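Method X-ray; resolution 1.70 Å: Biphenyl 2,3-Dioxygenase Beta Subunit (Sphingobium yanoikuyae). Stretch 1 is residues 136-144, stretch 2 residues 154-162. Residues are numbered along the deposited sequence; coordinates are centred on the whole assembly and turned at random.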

# COMPACT_ATOMS: atom_id res chain seq x y z
N HIS B 136 -2.43 13.84 -2.83
CA HIS B 136 -1.86 14.51 -4.00
C HIS B 136 -0.92 15.60 -3.55
O HIS B 136 -1.16 16.26 -2.53
N THR B 137 0.16 15.79 -4.29
CA THR B 137 1.00 16.95 -4.10
C THR B 137 1.17 17.68 -5.39
O THR B 137 1.26 17.06 -6.47
N LEU B 138 1.14 19.00 -5.25
CA LEU B 138 1.20 19.95 -6.37
C LEU B 138 2.00 21.21 -6.03
O LEU B 138 2.06 21.64 -4.85
N GLY B 139 2.58 21.81 -7.07
CA GLY B 139 3.06 23.21 -7.02
C GLY B 139 1.95 24.09 -7.60
O GLY B 139 1.18 23.71 -8.51
N ARG B 140 1.80 25.26 -7.04
CA ARG B 140 0.84 26.21 -7.50
C ARG B 140 1.60 27.50 -7.85
O ARG B 140 2.45 27.96 -7.08
N GLU B 141 1.30 28.06 -9.01
CA GLU B 141 1.89 29.31 -9.47
C GLU B 141 0.70 30.23 -9.79
O GLU B 141 -0.01 29.97 -10.76
N ASP B 142 0.48 31.24 -8.94
CA ASP B 142 -0.65 32.22 -9.09
C ASP B 142 -0.13 33.58 -9.49
O ASP B 142 0.98 33.97 -9.10
N LYS B 143 -0.97 34.33 -10.21
CA LYS B 143 -0.92 35.78 -10.28
C LYS B 143 -2.16 36.24 -9.55
O LYS B 143 -3.29 35.82 -9.90
N LEU B 144 -1.98 37.07 -8.53
CA LEU B 144 -3.08 37.66 -7.78
C LEU B 144 -3.11 39.16 -7.98
O LEU B 144 -2.07 39.78 -8.24
N PHE B 154 -6.21 35.76 -10.76
CA PHE B 154 -6.53 35.89 -12.17
C PHE B 154 -5.70 34.95 -13.03
O PHE B 154 -6.03 34.74 -14.19
N ARG B 155 -4.68 34.31 -12.47
CA ARG B 155 -4.03 33.20 -13.20
C ARG B 155 -3.63 32.17 -12.18
O ARG B 155 -3.11 32.52 -11.14
N ARG B 156 -3.96 30.91 -12.45
CA ARG B 156 -3.60 29.81 -11.55
C ARG B 156 -3.10 28.68 -12.38
O ARG B 156 -3.82 28.15 -13.23
N LYS B 157 -1.84 28.32 -12.15
CA LYS B 157 -1.24 27.16 -12.80
C LYS B 157 -0.93 26.14 -11.74
O LYS B 157 -0.28 26.49 -10.74
N LEU B 158 -1.37 24.88 -11.96
CA LEU B 158 -1.25 23.77 -11.01
C LEU B 158 -0.39 22.70 -11.63
O LEU B 158 -0.72 22.17 -12.73
N ILE B 159 0.70 22.36 -10.96
CA ILE B 159 1.70 21.46 -11.49
C ILE B 159 1.69 20.18 -10.67
O ILE B 159 2.12 20.16 -9.52
N LEU B 160 1.14 19.12 -11.23
CA LEU B 160 0.99 17.87 -10.53
C LEU B 160 2.33 17.18 -10.34
O LEU B 160 3.10 17.07 -11.30
N ASP B 161 2.57 16.59 -9.17
CA ASP B 161 3.83 15.89 -9.04
C ASP B 161 3.82 14.45 -9.67
O ASP B 161 4.88 14.00 -10.05
N ALA B 162 2.67 13.79 -9.76
CA ALA B 162 2.53 12.40 -10.23
C ALA B 162 2.15 12.34 -11.69
O ALA B 162 1.17 12.96 -12.12

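The two stretches pair as antiparallel strands of one sheet, burying 903 Å² between them, so most side chains meet neighbours on a face of the sheet rather than pointing at the opposite strand. Leu138, Arg140, Asp142, Arg156, Leu158 and Leu160 share one face; Glu141, Lys143, Arg155, Lys157 and Ile159 occupy the other.

Phe154 leaves its backbone sideways, but its p rotamer (chi1 69°) brings the ring back to stretch 1. There Lys143, with chi1 m, lays its CB over one ring face, 3.8 Å from the centroid of Phe154, a CH-pi contact, while the backbone C of Leu144 lies at the ring edge, 3.6 Å from Phe154 CE1. The Leu144 side chain itself points away. Arg155 (m, m, t) touches Lys143 through its base, Arg155 CB to Lys143 CG 3.8 Å; its end then leads away, and NH1 of Arg155 donates to the carbonyl O of Phe154 at 2.8 Å.

Arg156 is the polar centre of its face. Its t, t, m side chain presents the guanidinium edge-on to Asp142 (chi1 m), forming a two-pronged salt bridge: Arg156 NE to Asp142 OD1 is 2.8 Å and Arg156 NH2 to Asp142 OD2 is 2.9 Å, both nearly linear. The guanidinium of Arg140 (t, t, p) stacks on that of Arg156, with centres 4.5 Å apart and planes at 28°. This places like charges close together, Arg140 NH1 to Arg156 NH2 at 3.5 Å, beside the carboxylate of Asp142.

On the other face, the fully extended Lys157, all t, runs beside Glu141 (m, t). Their charged ends are too far apart for a salt bridge, with Glu141 OE1 4.4 Å from Lys157 NZ, but water 2 joins them, donating to Glu141 OE1 at 2.4 Å and accepting from Lys157 NZ at 2.9 Å.

Leu158 (m, t) returns to the first face, where its CB meets Leu138 CD2 at 3.9 Å and its CD2 meets Arg140 CG at 3.9 Å. Ile159 (m, t) pairs with Gly139, which offers no side chain; its CD1 reaches Glu141 OE2 at 3.2 Å. Leu160 (m, t) extends the apolar patch, its CD2 lying 3.4 Å from Leu138 CD2.

Beyond the strand, Asp161 (chi1 m) points toward stretch 1 and accepts a hydrogen bond at OD2 from OG1 of Thr137 (chi1 p), at 2.7 Å. The Ala162 side chain makes no contact, although water 1 accepts from Thr137 N at 3.2 Å and, weakly, from Ala162 N at 3.4 Å.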

# COMPACT_ATOMS: atom_id res chain seq x y z
CB HIS B 136 -2.95 15.16 -4.87
CG HIS B 136 -3.97 14.21 -5.38
ND1 HIS B 136 -3.85 13.54 -6.60
CD2 HIS B 136 -5.11 13.78 -4.82
CE1 HIS B 136 -4.93 12.79 -6.76
NE2 HIS B 136 -5.68 12.87 -5.67
CB THR B 137 2.35 16.65 -3.47
OG1 THR B 137 3.10 15.78 -4.31
CG2 THR B 137 2.13 15.99 -2.12
CB LEU B 138 -0.22 20.45 -6.76
CG LEU B 138 -1.38 19.52 -7.11
CD1 LEU B 138 -2.15 19.27 -5.81
CD2 LEU B 138 -2.35 20.08 -8.22
CB ARG B 140 -0.21 26.46 -6.43
CG ARG B 140 -1.20 27.55 -6.84
CD ARG B 140 -2.42 27.58 -5.95
NE ARG B 140 -2.08 27.96 -4.58
CZ ARG B 140 -2.94 27.99 -3.57
NH1 ARG B 140 -4.20 27.71 -3.76
NH2 ARG B 140 -2.52 28.35 -2.36
CB GLU B 141 2.80 29.08 -10.68
CG GLU B 141 3.98 28.16 -10.37
CD GLU B 141 4.81 27.73 -11.58
OE1 GLU B 141 4.50 28.10 -12.75
OE2 GLU B 141 5.82 27.01 -11.33
CB ASP B 142 -1.41 32.42 -7.77
CG ASP B 142 -2.30 31.25 -7.36
OD1 ASP B 142 -2.62 30.36 -8.19
OD2 ASP B 142 -2.75 31.26 -6.17
CB LYS B 143 -0.98 36.29 -11.70
CG LYS B 143 0.13 35.81 -12.65
CD LYS B 143 0.59 36.93 -13.59
CE LYS B 143 1.45 37.99 -12.87
NZ LYS B 143 1.41 39.39 -13.45
CB LEU B 144 -2.88 37.44 -6.29
CG LEU B 144 -2.68 36.02 -5.73
CD1 LEU B 144 -2.55 36.17 -4.24
CD2 LEU B 144 -3.82 35.06 -6.03
CB PHE B 154 -6.51 37.36 -12.66
CG PHE B 154 -5.13 38.02 -12.71
CD1 PHE B 154 -4.60 38.61 -11.58
CD2 PHE B 154 -4.37 38.03 -13.88
CE1 PHE B 154 -3.34 39.21 -11.60
CE2 PHE B 154 -3.08 38.66 -13.90
CZ PHE B 154 -2.59 39.22 -12.75
CB ARG B 155 -2.75 33.69 -13.91
CG ARG B 155 -2.97 34.75 -15.02
CD ARG B 155 -3.53 34.02 -16.23
NE ARG B 155 -3.70 34.85 -17.43
CZ ARG B 155 -4.65 35.75 -17.62
NH1 ARG B 155 -5.55 36.01 -16.68
NH2 ARG B 155 -4.67 36.44 -18.76
CB ARG B 156 -4.78 29.37 -10.69
CG ARG B 156 -4.52 28.09 -9.83
CD ARG B 156 -5.45 28.09 -8.63
NE ARG B 156 -5.08 29.07 -7.63
CZ ARG B 156 -5.88 29.43 -6.62
NH1 ARG B 156 -7.08 28.86 -6.49
NH2 ARG B 156 -5.47 30.36 -5.75
CB LYS B 157 0.02 27.56 -13.57
CG LYS B 157 0.58 26.44 -14.45
CD LYS B 157 1.78 27.00 -15.22
CE LYS B 157 2.42 25.93 -16.10
NZ LYS B 157 3.58 26.60 -16.76
CB LEU B 158 -2.62 23.18 -10.64
CG LEU B 158 -3.59 24.18 -9.95
CD1 LEU B 158 -5.05 23.71 -9.91
CD2 LEU B 158 -3.05 24.54 -8.53
CB ILE B 159 3.07 22.10 -11.45
CG1 ILE B 159 3.02 23.47 -12.18
CG2 ILE B 159 4.07 21.11 -12.05
CD1 ILE B 159 4.02 24.42 -11.70
CB LEU B 160 0.07 16.97 -11.33
CG LEU B 160 -1.39 17.32 -11.33
CD1 LEU B 160 -2.15 16.38 -12.34
CD2 LEU B 160 -1.90 17.14 -9.93
CB ASP B 161 4.30 15.80 -7.60
CG ASP B 161 4.68 17.16 -7.05
OD1 ASP B 161 4.98 18.05 -7.86
OD2 ASP B 161 4.66 17.32 -5.82
CB ALA B 162 1.48 11.60 -9.41
O HOH W 1 0.64 14.41 -7.09
O HOH W 2 5.61 27.21 -14.73